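Local coordinates for glutathione transferase (Leptospira interrogans serovar Lai, PDB 3UBK), which binds glutathione and probably transfers it to electrophilic substrates, at residues K5-S10 / V53-G58; V15-L20 / F159-V164. One frame throughout, in Å; residues are numbered along the deposited sequence.

In the fold
Contacts 1 and 2 follow one polypeptide from the sheet of a glutathione transferase subunit into the interface between its two domains. Contact 1 pairs strand 4-7 with strand 53-56 inside the thioredoxin-like domain; contact 2 sets helix 13-25, the next element after strand 4-7, against helix 153-169 of the helical domain. Their centres lie about 16 Å apart, yet they meet where S10 O accepts a probable hydrogen bond from N16 ND2, at 2.9 Å. Both border the glutathione site, empty in this chain: of the glutathione-binding residues, I51 has its side chain about 5 Å from that of V53, and S64 about 3 Å from that of K17.

Contact 1: K5-S10 / V53-G58; sequences KLHGAS and VLEMDG
Pairing of the two inner strands of the thioredoxin-like sheet brings K5, L6 and H7 against E55, L54 and V53, joining strand 4-7 to its antiparallel neighbour 53-56. K5 with E55 and H7 with V53 are hydrogen-bonded pairs; L6 with L54, between them, is non-hydrogen-bonded. The bonds of the first pair are nearly straight, K5 N to E55 O at 2.9 Å and E55 N to K5 O at 2.8 Å. H7 N reaches V53 O at 2.8 Å, while the return bond from V53 N to H7 O is longer.

On the face bearing K5, H7, V53 and E55 the side chains add a diagonal link. H7 NE2 donates to E55 OE1 at 2.8 Å, the oxygen using its anti lone pair and lying only 5° out of the ring plane, though the bond is bent, with 145° at the hydrogen. Ring and carboxylate are themselves nearly coplanar. E55 reaches the ring with CG anti to its own backbone N (chi1 175°), and its CB also meets the ring edge, 3.6 Å from H7 NE2. Alongside runs K5, extended beyond CG, its CD 3.7 Å from E55 OE1. L6 and L54 lie on the other face, where L54 packs on I67 and F70 of helix 64-74.

The in-plane but bent bond should restrain rotation of the H7 ring. K5 NZ, 4.4 Å from E55 OE2, is too far for a salt bridge, but its charge could still help stabilise an ionised E55.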
# COMPACT_ATOMS: atom_id res chain seq x y z
N LYS A 5 -21.10 7.28 -2.61
CA LYS A 5 -21.55 5.90 -2.61
C LYS A 5 -20.35 5.00 -2.36
O LYS A 5 -19.34 5.11 -3.05
CB LYS A 5 -22.22 5.55 -3.93
CG LYS A 5 -23.62 6.14 -4.08
CD LYS A 5 -24.18 5.95 -5.47
CE LYS A 5 -25.42 6.81 -5.68
NZ LYS A 5 -25.93 6.70 -7.08
N LEU A 6 -20.46 4.12 -1.37
CA LEU A 6 -19.43 3.14 -1.08
C LEU A 6 -19.90 1.74 -1.49
O LEU A 6 -20.80 1.18 -0.86
CB LEU A 6 -19.12 3.15 0.42
CG LEU A 6 -18.02 2.22 0.95
CD1 LEU A 6 -16.68 2.59 0.32
CD2 LEU A 6 -17.96 2.30 2.47
N HIS A 7 -19.29 1.18 -2.53
CA HIS A 7 -19.65 -0.15 -3.01
C HIS A 7 -18.82 -1.18 -2.29
O HIS A 7 -17.58 -1.12 -2.31
CB HIS A 7 -19.41 -0.27 -4.51
CG HIS A 7 -20.12 0.76 -5.33
ND1 HIS A 7 -21.25 0.48 -6.07
CD2 HIS A 7 -19.88 2.09 -5.50
CE1 HIS A 7 -21.66 1.58 -6.67
NE2 HIS A 7 -20.85 2.57 -6.35
N GLY A 8 -19.49 -2.12 -1.63
CA GLY A 8 -18.81 -3.21 -0.93
C GLY A 8 -19.51 -3.55 0.38
O GLY A 8 -20.06 -2.68 1.05
N ALA A 9 -19.47 -4.83 0.76
CA ALA A 9 -20.21 -5.32 1.92
C ALA A 9 -19.44 -5.15 3.23
O ALA A 9 -18.20 -5.04 3.24
CB ALA A 9 -20.59 -6.79 1.72
N SER A 10 -20.17 -5.13 4.34
CA SER A 10 -19.60 -4.83 5.64
C SER A 10 -18.77 -5.96 6.22
O SER A 10 -18.24 -5.82 7.30
CB SER A 10 -20.68 -4.42 6.64
OG SER A 10 -21.36 -3.23 6.23
N VAL A 53 -15.16 0.23 -3.65
CA VAL A 53 -15.04 1.26 -4.66
C VAL A 53 -15.83 2.46 -4.16
O VAL A 53 -16.96 2.31 -3.69
CB VAL A 53 -15.65 0.83 -6.01
CG1 VAL A 53 -15.37 1.86 -7.08
CG2 VAL A 53 -15.10 -0.53 -6.44
N LEU A 54 -15.23 3.65 -4.24
CA LEU A 54 -15.94 4.88 -3.91
C LEU A 54 -16.47 5.51 -5.19
O LEU A 54 -15.74 5.66 -6.18
CB LEU A 54 -15.03 5.88 -3.20
CG LEU A 54 -15.68 7.18 -2.71
CD1 LEU A 54 -16.25 6.97 -1.31
CD2 LEU A 54 -14.66 8.31 -2.69
N GLU A 55 -17.74 5.88 -5.17
CA GLU A 55 -18.33 6.59 -6.30
C GLU A 55 -18.75 8.00 -5.88
O GLU A 55 -19.45 8.17 -4.88
CB GLU A 55 -19.53 5.83 -6.86
CG GLU A 55 -20.27 6.55 -7.97
CD GLU A 55 -21.51 5.79 -8.46
OE1 GLU A 55 -21.77 4.70 -7.93
OE2 GLU A 55 -22.21 6.30 -9.35
N MET A 56 -18.27 8.99 -6.61
CA MET A 56 -18.75 10.38 -6.49
C MET A 56 -18.83 10.97 -7.89
O MET A 56 -17.98 10.69 -8.73
CB MET A 56 -17.78 11.23 -5.69
CG MET A 56 -17.81 11.06 -4.21
SD MET A 56 -16.80 12.33 -3.42
CE MET A 56 -17.62 13.83 -3.94
N ASP A 57 -19.82 11.82 -8.14
CA ASP A 57 -19.93 12.50 -9.43
C ASP A 57 -19.60 11.59 -10.61
O ASP A 57 -18.79 11.94 -11.46
CB ASP A 57 -19.00 13.72 -9.46
N GLY A 58 -20.24 10.42 -10.66
CA GLY A 58 -19.99 9.44 -11.73
C GLY A 58 -18.54 9.01 -11.88
O GLY A 58 -18.18 8.35 -12.86

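Contact 2: V15-L20 / F159-V164; sequences VNKVKL and FAHLSV
Helices 15-20 and 159-164 cross at an angle, 136° between their directions, and their axes approach to 8.7 Å beside K17 and A160. The small side chain of A160 permits this closeness: its CB sits directly against the opposing backbone, 3.4 Å from K17 N, and touches K17 CB as well.

One turn along, L20 packs over the start of the other segment. Its CD1 lies 3.6 Å from A160 N and 3.9 Å from F159 CB. The same methyl meets the edge of the F159 ring, and L20 and F159 cross at about a right angle. This is the domain interface of the glutathione transferase fold, where a helix of the thioredoxin-like domain is buried against one of the all-helical domain; helix 185-193 also packs on F159, through F189 and M192.

Towards the glutathione site, K17 runs out extended, with CG anti to the backbone N (chi1 169°), and its CD passes 4.2 Å from H161 NE2. K17 NZ and H161 NE2 share E100 OE2, the first by a salt bridge and the second by a hydrogen bond; H161 ND1 is hydrogen-bonded to N13 OD1, and K17 NZ also bonds S64 OG. A water spans the helices on the side of N16, accepting from N16 ND2 at 3.1 Å and donating to A160 O at 2.9 Å; N16 ND2 is held as well by S10 O.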
# COMPACT_ATOMS: atom_id res chain seq x y z
N VAL A 15 -13.41 -2.46 3.14
CA VAL A 15 -14.62 -1.63 3.12
C VAL A 15 -14.73 -0.93 4.47
O VAL A 15 -14.94 0.29 4.56
CB VAL A 15 -15.89 -2.49 2.83
CG1 VAL A 15 -17.17 -1.68 3.06
CG2 VAL A 15 -15.85 -3.04 1.41
N ASN A 16 -14.54 -1.70 5.53
CA ASN A 16 -14.69 -1.16 6.87
C ASN A 16 -13.66 -0.10 7.20
O ASN A 16 -13.97 0.88 7.87
CB ASN A 16 -14.71 -2.28 7.91
CG ASN A 16 -15.99 -3.07 7.85
OD1 ASN A 16 -16.98 -2.60 7.30
ND2 ASN A 16 -15.97 -4.28 8.37
N LYS A 17 -12.42 -0.31 6.74
CA LYS A 17 -11.39 0.72 6.85
C LYS A 17 -11.90 2.08 6.30
O LYS A 17 -11.77 3.12 6.95
CB LYS A 17 -10.14 0.27 6.08
CG LYS A 17 -9.06 1.33 5.87
CD LYS A 17 -8.03 0.75 4.87
CE LYS A 17 -6.93 1.71 4.48
NZ LYS A 17 -6.19 1.12 3.30
N VAL A 18 -12.48 2.06 5.11
CA VAL A 18 -13.00 3.29 4.49
C VAL A 18 -14.21 3.85 5.27
O VAL A 18 -14.33 5.06 5.53
CB VAL A 18 -13.38 3.07 3.01
CG1 VAL A 18 -14.16 4.26 2.46
CG2 VAL A 18 -12.13 2.78 2.14
N LYS A 19 -15.09 2.95 5.67
CA LYS A 19 -16.30 3.31 6.40
C LYS A 19 -15.99 4.02 7.72
O LYS A 19 -16.67 4.99 8.10
CB LYS A 19 -17.09 2.02 6.64
CG LYS A 19 -18.57 2.16 6.82
CD LYS A 19 -19.24 0.79 6.65
CE LYS A 19 -20.52 0.74 7.43
NZ LYS A 19 -21.25 -0.56 7.27
N LEU A 20 -14.97 3.55 8.43
CA LEU A 20 -14.54 4.20 9.66
C LEU A 20 -14.18 5.68 9.45
O LEU A 20 -14.51 6.56 10.27
CB LEU A 20 -13.34 3.45 10.27
CG LEU A 20 -13.62 2.10 10.93
CD1 LEU A 20 -12.33 1.24 11.07
CD2 LEU A 20 -14.30 2.32 12.29
N PHE A 159 -8.33 -0.43 13.39
CA PHE A 159 -9.56 -1.00 13.91
C PHE A 159 -10.19 -1.98 12.92
O PHE A 159 -10.68 -3.04 13.31
CB PHE A 159 -10.57 0.09 14.30
CG PHE A 159 -11.76 -0.44 15.06
CD1 PHE A 159 -11.69 -0.63 16.43
CD2 PHE A 159 -12.95 -0.74 14.41
CE1 PHE A 159 -12.78 -1.12 17.14
CE2 PHE A 159 -14.04 -1.23 15.11
CZ PHE A 159 -13.96 -1.42 16.47
N ALA A 160 -10.17 -1.62 11.65
CA ALA A 160 -10.72 -2.47 10.61
C ALA A 160 -9.98 -3.82 10.49
O ALA A 160 -10.61 -4.87 10.46
CB ALA A 160 -10.71 -1.74 9.28
N HIS A 161 -8.65 -3.78 10.44
CA HIS A 161 -7.87 -5.00 10.18
C HIS A 161 -7.58 -5.82 11.43
O HIS A 161 -7.68 -7.05 11.42
CB HIS A 161 -6.54 -4.65 9.49
CG HIS A 161 -6.70 -4.07 8.12
ND1 HIS A 161 -7.44 -4.69 7.13
CD2 HIS A 161 -6.19 -2.95 7.56
CE1 HIS A 161 -7.40 -3.97 6.03
NE2 HIS A 161 -6.64 -2.91 6.26
N LEU A 162 -7.22 -5.15 12.51
CA LEU A 162 -6.81 -5.86 13.71
C LEU A 162 -7.97 -6.54 14.41
O LEU A 162 -7.80 -7.57 15.06
CB LEU A 162 -6.09 -4.92 14.68
CG LEU A 162 -4.77 -4.36 14.15
CD1 LEU A 162 -4.15 -3.44 15.19
CD2 LEU A 162 -3.78 -5.46 13.74
N SER A 163 -9.16 -5.96 14.31
CA SER A 163 -10.31 -6.58 14.92
C SER A 163 -10.58 -7.90 14.21
O SER A 163 -10.89 -8.90 14.85
CB SER A 163 -11.53 -5.66 14.84
OG SER A 163 -11.89 -5.44 13.49
N VAL A 164 -10.44 -7.90 12.89
CA VAL A 164 -10.66 -9.10 12.08
C VAL A 164 -9.55 -10.12 12.32
O VAL A 164 -9.81 -11.33 12.41
CB VAL A 164 -10.71 -8.76 10.57
CG1 VAL A 164 -10.41 -10.00 9.74
CG2 VAL A 164 -12.07 -8.17 10.20
O HOH W 1 -13.43 -4.95 9.95